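Local coordinates for protein fumarate lyase (Mesorhizobium sp., PDB 3C8T) that belongs to the fumarate lyase superfamily of mostly helical, tetrameric enzymes, at residues 103-117 with 215-228. Sequence-based numbering, arbitrary orientation.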
loop_
_atom_site.group_PDB
_atom_site.type_symbol
_atom_site.label_atom_id
_atom_site.label_comp_id
_atom_site.label_asym_id
_atom_site.label_seq_id
_atom_site.Cartn_x
_atom_site.Cartn_y
_atom_site.Cartn_z
ATOM N N THR A 103 -7.033 31.095 -11.554
ATOM C CA THR A 103 -5.717 30.497 -11.446
ATOM C C THR A 103 -5.699 29.163 -12.249
ATOM O O THR A 103 -6.753 28.598 -12.618
ATOM C CB THR A 103 -5.257 30.296 -9.964
ATOM O OG1 THR A 103 -3.856 29.953 -9.932
ATOM C CG2 THR A 103 -6.037 29.157 -9.265
ATOM N N THR A 104 -4.497 28.681 -12.527
ATOM C CA THR A 104 -4.269 27.418 -13.227
ATOM C C THR A 104 -5.017 26.203 -12.628
ATOM O O THR A 104 -5.732 25.495 -13.362
ATOM C CB THR A 104 -2.748 27.168 -13.349
ATOM O OG1 THR A 104 -2.228 28.156 -14.229
ATOM C CG2 THR A 104 -2.441 25.772 -13.917
ATOM N N GLN A 105 -4.888 25.980 -11.314
ATOM C CA GLN A 105 -5.628 24.855 -10.684
ATOM C C GLN A 105 -7.165 24.934 -10.784
ATOM O O GLN A 105 -7.874 23.890 -10.739
ATOM C CB GLN A 105 -5.211 24.658 -9.226
ATOM C CG GLN A 105 -5.488 23.252 -8.723
ATOM C CD GLN A 105 -5.224 23.081 -7.233
ATOM O OE1 GLN A 105 -4.762 24.012 -6.558
ATOM N NE2 GLN A 105 -5.525 21.894 -6.712
ATOM N N ASP A 106 -7.696 26.145 -10.920
ATOM C CA ASP A 106 -9.136 26.282 -11.167
ATOM C C ASP A 106 -9.511 25.595 -12.478
ATOM O O ASP A 106 -10.439 24.813 -12.533
ATOM C CB ASP A 106 -9.548 27.738 -11.251
ATOM C CG ASP A 106 -9.453 28.442 -9.941
ATOM O OD1 ASP A 106 -9.447 27.783 -8.875
ATOM O OD2 ASP A 106 -9.404 29.683 -9.975
ATOM N N ILE A 107 -8.768 25.907 -13.535
ATOM C CA ILE A 107 -9.084 25.400 -14.865
ATOM C C ILE A 107 -8.811 23.911 -14.947
ATOM O O ILE A 107 -9.634 23.163 -15.523
ATOM C CB ILE A 107 -8.316 26.140 -15.998
ATOM C CG1 ILE A 107 -8.449 27.670 -15.881
ATOM C CG2 ILE A 107 -8.817 25.673 -17.376
ATOM C CD1 ILE A 107 -9.895 28.237 -15.850
ATOM N N MET A 108 -7.681 23.486 -14.358
ATOM C CA MET A 108 -7.275 22.057 -14.340
ATOM C C MET A 108 -8.168 21.169 -13.464
ATOM O O MET A 108 -8.504 20.060 -13.880
ATOM C CB MET A 108 -5.808 21.918 -13.934
ATOM C CG MET A 108 -4.828 22.528 -14.947
ATOM S SD MET A 108 -3.043 22.336 -14.563
ATOM C CE MET A 108 -2.899 20.585 -14.980
ATOM N N ASP A 109 -8.584 21.668 -12.289
ATOM C CA ASP A 109 -9.534 20.963 -11.426
ATOM C C ASP A 109 -10.897 20.834 -12.087
ATOM O O ASP A 109 -11.519 19.762 -12.108
ATOM C CB ASP A 109 -9.738 21.736 -10.116
ATOM C CG ASP A 109 -8.761 21.324 -8.997
ATOM O OD1 ASP A 109 -7.922 20.435 -9.194
ATOM O OD2 ASP A 109 -8.855 21.901 -7.892
ATOM N N THR A 110 -11.363 21.941 -12.636
ATOM C CA THR A 110 -12.678 21.969 -13.291
ATOM C C THR A 110 -12.726 21.122 -14.540
ATOM O O THR A 110 -13.677 20.369 -14.722
ATOM C CB THR A 110 -13.140 23.407 -13.608
ATOM O OG1 THR A 110 -13.282 24.147 -12.386
ATOM C CG2 THR A 110 -14.501 23.358 -14.330
ATOM N N ALA A 111 -11.722 21.220 -15.406
ATOM C CA ALA A 111 -11.630 20.311 -16.571
ATOM C C ALA A 111 -11.565 18.842 -16.173
ATOM O O ALA A 111 -12.146 17.989 -16.846
ATOM C CB ALA A 111 -10.422 20.657 -17.444
ATOM N N THR A 112 -10.810 18.548 -15.102
ATOM C CA THR A 112 -10.780 17.194 -14.508
ATOM C C THR A 112 -12.162 16.755 -14.081
ATOM O O THR A 112 -12.567 15.623 -14.368
ATOM C CB THR A 112 -9.763 17.091 -13.339
ATOM O OG1 THR A 112 -8.464 17.405 -13.847
ATOM C CG2 THR A 112 -9.730 15.694 -12.696
ATOM N N VAL A 113 -12.893 17.631 -13.394
ATOM C CA VAL A 113 -14.259 17.293 -12.984
ATOM C C VAL A 113 -15.160 16.983 -14.203
ATOM O O VAL A 113 -15.956 16.054 -14.177
ATOM C CB VAL A 113 -14.843 18.362 -12.007
ATOM C CG1 VAL A 113 -16.349 18.306 -11.922
ATOM C CG2 VAL A 113 -14.218 18.205 -10.585
ATOM N N LEU A 114 -14.985 17.707 -15.295
ATOM C CA LEU A 114 -15.764 17.448 -16.499
ATOM C C LEU A 114 -15.472 16.052 -17.082
ATOM O O LEU A 114 -16.388 15.359 -17.538
ATOM C CB LEU A 114 -15.513 18.539 -17.567
ATOM C CG LEU A 114 -16.008 19.933 -17.153
ATOM C CD1 LEU A 114 -15.431 20.995 -18.092
ATOM C CD2 LEU A 114 -17.503 19.978 -17.123
ATOM N N GLN A 115 -14.200 15.660 -17.097
ATOM C CA GLN A 115 -13.835 14.315 -17.495
ATOM C C GLN A 115 -14.410 13.270 -16.523
ATOM O O GLN A 115 -15.001 12.283 -16.956
ATOM C CB GLN A 115 -12.326 14.228 -17.531
ATOM C CG GLN A 115 -11.648 15.020 -18.689
ATOM C CD GLN A 115 -10.129 14.995 -18.546
ATOM O OE1 GLN A 115 -9.605 15.186 -17.460
ATOM N NE2 GLN A 115 -9.425 14.716 -19.632
ATOM N N ILE A 116 -14.230 13.470 -15.216
ATOM C CA ILE A 116 -14.850 12.590 -14.191
ATOM C C ILE A 116 -16.374 12.373 -14.403
ATOM O O ILE A 116 -16.875 11.259 -14.201
ATOM C CB ILE A 116 -14.533 13.076 -12.735
ATOM C CG1 ILE A 116 -12.996 12.975 -12.451
ATOM C CG2 ILE A 116 -15.254 12.250 -11.694
ATOM C CD1 ILE A 116 -12.546 13.609 -11.115
ATOM N N ARG A 117 -17.106 13.424 -14.795
ATOM C CA ARG A 117 -18.504 13.260 -15.173
ATOM C C ARG A 117 -18.686 12.231 -16.300
ATOM O O ARG A 117 -19.530 11.319 -16.202
ATOM C CB ARG A 117 -19.134 14.593 -15.570
ATOM C CG ARG A 117 -20.618 14.430 -15.821
ATOM C CD ARG A 117 -21.382 15.700 -15.584
ATOM N NE ARG A 117 -20.929 16.741 -16.490
ATOM C CZ ARG A 117 -21.391 17.984 -16.463
ATOM N NH1 ARG A 117 -22.317 18.318 -15.578
ATOM N NH2 ARG A 117 -20.912 18.881 -17.305
ATOM N N LEU A 215 -21.715 25.243 -16.650
ATOM C CA LEU A 215 -21.119 23.951 -16.950
ATOM C C LEU A 215 -22.008 22.827 -16.471
ATOM O O LEU A 215 -21.699 21.661 -16.678
ATOM C CB LEU A 215 -19.764 23.827 -16.258
ATOM C CG LEU A 215 -18.677 24.750 -16.778
ATOM C CD1 LEU A 215 -17.444 24.666 -15.882
ATOM C CD2 LEU A 215 -18.357 24.395 -18.219
ATOM N N ASN A 216 -23.088 23.183 -15.787
ATOM C CA ASN A 216 -23.964 22.195 -15.189
ATOM C C ASN A 216 -23.281 21.369 -14.084
ATOM O O ASN A 216 -23.464 20.172 -14.025
ATOM C CB ASN A 216 -24.550 21.297 -16.290
ATOM C CG ASN A 216 -25.670 20.409 -15.788
ATOM O OD1 ASN A 216 -26.366 20.737 -14.824
ATOM N ND2 ASN A 216 -25.835 19.251 -16.433
ATOM N N LEU A 217 -22.539 22.028 -13.189
ATOM C CA LEU A 217 -21.883 21.366 -12.057
ATOM C C LEU A 217 -22.467 21.890 -10.749
ATOM O O LEU A 217 -23.109 22.964 -10.734
ATOM C CB LEU A 217 -20.365 21.622 -12.107
ATOM C CG LEU A 217 -19.633 20.963 -13.283
ATOM C CD1 LEU A 217 -18.237 21.515 -13.447
ATOM C CD2 LEU A 217 -19.625 19.371 -13.194
ATOM N N GLY A 218 -22.258 21.176 -9.640
ATOM C CA GLY A 218 -22.654 21.777 -8.340
ATOM C C GLY A 218 -21.693 22.935 -8.005
ATOM O O GLY A 218 -20.704 23.160 -8.711
ATOM N N VAL A 219 -21.997 23.644 -6.924
ATOM C CA VAL A 219 -21.164 24.670 -6.338
ATOM C C VAL A 219 -20.556 24.078 -5.062
ATOM O O VAL A 219 -21.285 23.573 -4.217
ATOM C CB VAL A 219 -22.013 25.936 -5.968
ATOM C CG1 VAL A 219 -21.170 27.037 -5.280
ATOM C CG2 VAL A 219 -22.746 26.523 -7.213
ATOM N N PRO A 220 -19.214 24.126 -4.911
ATOM C CA PRO A 220 -18.594 23.629 -3.679
ATOM C C PRO A 220 -18.960 24.504 -2.490
ATOM O O PRO A 220 -19.292 25.704 -2.656
ATOM C CB PRO A 220 -17.095 23.793 -3.970
ATOM C CG PRO A 220 -17.011 24.969 -4.900
ATOM C CD PRO A 220 -18.201 24.681 -5.830
ATOM N N SER A 221 -18.896 23.940 -1.287
ATOM C CA SER A 221 -19.120 24.746 -0.086
ATOM C C SER A 221 -18.031 25.860 0.043
ATOM O O SER A 221 -18.307 26.976 0.484
ATOM C CB SER A 221 -19.100 23.864 1.145
ATOM O OG SER A 221 -18.050 22.937 1.056
ATOM N N ILE A 222 -16.805 25.501 -0.359
ATOM C CA ILE A 222 -15.634 26.374 -0.349
ATOM C C ILE A 222 -14.550 25.726 -1.249
ATOM O O ILE A 222 -14.591 24.501 -1.562
ATOM C CB ILE A 222 -15.120 26.639 1.129
ATOM C CG1 ILE A 222 -14.090 27.788 1.208
ATOM C CG2 ILE A 222 -14.579 25.326 1.776
ATOM C CD1 ILE A 222 -13.894 28.333 2.642
ATOM N N THR A 223 -13.608 26.566 -1.668
ATOM C CA THR A 223 -12.390 26.196 -2.370
ATOM C C THR A 223 -11.893 24.803 -1.973
ATOM O O THR A 223 -11.791 24.465 -0.771
ATOM C CB THR A 223 -11.296 27.239 -2.051
ATOM O OG1 THR A 223 -11.823 28.544 -2.302
ATOM C CG2 THR A 223 -10.006 27.005 -2.900
ATOM N N TRP A 224 -11.613 23.978 -2.979
ATOM C CA TRP A 224 -11.116 22.643 -2.685
ATOM C C TRP A 224 -9.749 22.377 -3.339
ATOM O O TRP A 224 -9.411 21.246 -3.610
ATOM C CB TRP A 224 -12.187 21.562 -2.993
ATOM C CG TRP A 224 -12.804 21.631 -4.361
ATOM C CD1 TRP A 224 -13.814 22.455 -4.771
ATOM C CD2 TRP A 224 -12.458 20.816 -5.514
ATOM N NE1 TRP A 224 -14.127 22.203 -6.106
ATOM C CE2 TRP A 224 -13.317 21.189 -6.566
ATOM C CE3 TRP A 224 -11.527 19.783 -5.732
ATOM C CZ2 TRP A 224 -13.254 20.594 -7.827
ATOM C CZ3 TRP A 224 -11.472 19.175 -7.004
ATOM C CH2 TRP A 224 -12.322 19.581 -8.015
ATOM N N HIS A 225 -8.979 23.439 -3.605
ATOM C CA HIS A 225 -7.614 23.316 -4.127
ATOM C C HIS A 225 -6.840 22.329 -3.235
ATOM O O HIS A 225 -6.044 21.536 -3.735
ATOM C CB HIS A 225 -6.895 24.667 -4.129
ATOM C CG HIS A 225 -7.383 25.641 -5.164
ATOM N ND1 HIS A 225 -7.302 27.010 -4.989
ATOM C CD2 HIS A 225 -7.943 25.455 -6.378
ATOM C CE1 HIS A 225 -7.800 27.618 -6.047
ATOM N NE2 HIS A 225 -8.184 26.697 -6.910
ATOM N N SER A 226 -7.086 22.385 -1.925
ATOM C CA SER A 226 -6.358 21.555 -0.955
ATOM C C SER A 226 -7.231 20.640 -0.075
ATOM O O SER A 226 -6.721 20.020 0.852
ATOM C CB SER A 226 -5.478 22.440 -0.079
ATOM O OG SER A 226 -6.288 23.205 0.781
ATOM N N ALA A 227 -8.521 20.547 -0.395
ATOM C CA ALA A 227 -9.488 19.627 0.256
ATOM C C ALA A 227 -9.945 18.583 -0.776
ATOM O O ALA A 227 -10.947 18.773 -1.497
ATOM C CB ALA A 227 -10.714 20.429 0.825
ATOM N N ARG A 228 -9.211 17.469 -0.842
ATOM C CA ARG A 228 -9.270 16.549 -2.008
ATOM C C ARG A 228 -10.116 15.290 -1.765
ATOM O O ARG A 228 -9.978 14.304 -2.502
ATOM C CB ARG A 228 -7.821 16.128 -2.406
ATOM C CG ARG A 228 -6.828 17.324 -2.593
ATOM C CD ARG A 228 -7.369 18.386 -3.574
ATOM N NE ARG A 228 -7.327 17.968 -4.982
ATOM C CZ ARG A 228 -7.705 18.722 -6.011
ATOM N NH1 ARG A 228 -8.215 19.951 -5.801
ATOM N NH2 ARG A 228 -7.557 18.250 -7.261
#
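In the lyase-family helical domain, the first turns of helix 104-140 pack against the loop that joins helices 204-215 and 229-255, with polar contacts at both ends and an apolar middle. At the helix start, His-225 NE2 donates to Asp-106 OD1 at 2.6 Å, the oxygen lying 7° from the ring plane: a His-carboxylate hydrogen bond. Asp-106 is held further by the backbone N of Thr-103, Ser-191 and Gly-192, which fix the position of its carboxylate. Gln-105 runs past the same ring in the opposite direction, its amide turned 22° from it. With CG anti to the backbone N (chi1 -157°) and the chain extended beyond, Gln-105 NE2 donates to a lone pair of His-225 O at 3.0 Å, while OE1 accepts from Arg-313.

One turn on, Arg-228 grips Asp-109 end-on in a two-pronged salt bridge. Arg-228 NH1 meets Asp-109 OD2 and Arg-228 NH2 meets Asp-109 OD1, each at 2.9 Å, and NH1 also donates to Trp-224 O; Glu-321 shares the charge through NH2. The Asp-109 carboxylate oxygen OD2 lies over one face of Trp-224, near its rim, and Val-113 CG2 touches CH2 of that indole at 3.5 Å. The other methyl, Val-113 CG1, packs on Leu-217 CD2 at 3.7 Å. Farther along, Arg-117 NH2 approaches Leu-215 O nearly along its C=O axis at 3.0 Å, and NH1 makes a weak bond to Asn-216 O, so the guanidinium edge binds two carbonyls at the Schellman turn after helix 204-215, with Leu-217 CD2 over one of its faces. The whole is a buried helix-to-loop junction within the elongated helical fold of this superfamily.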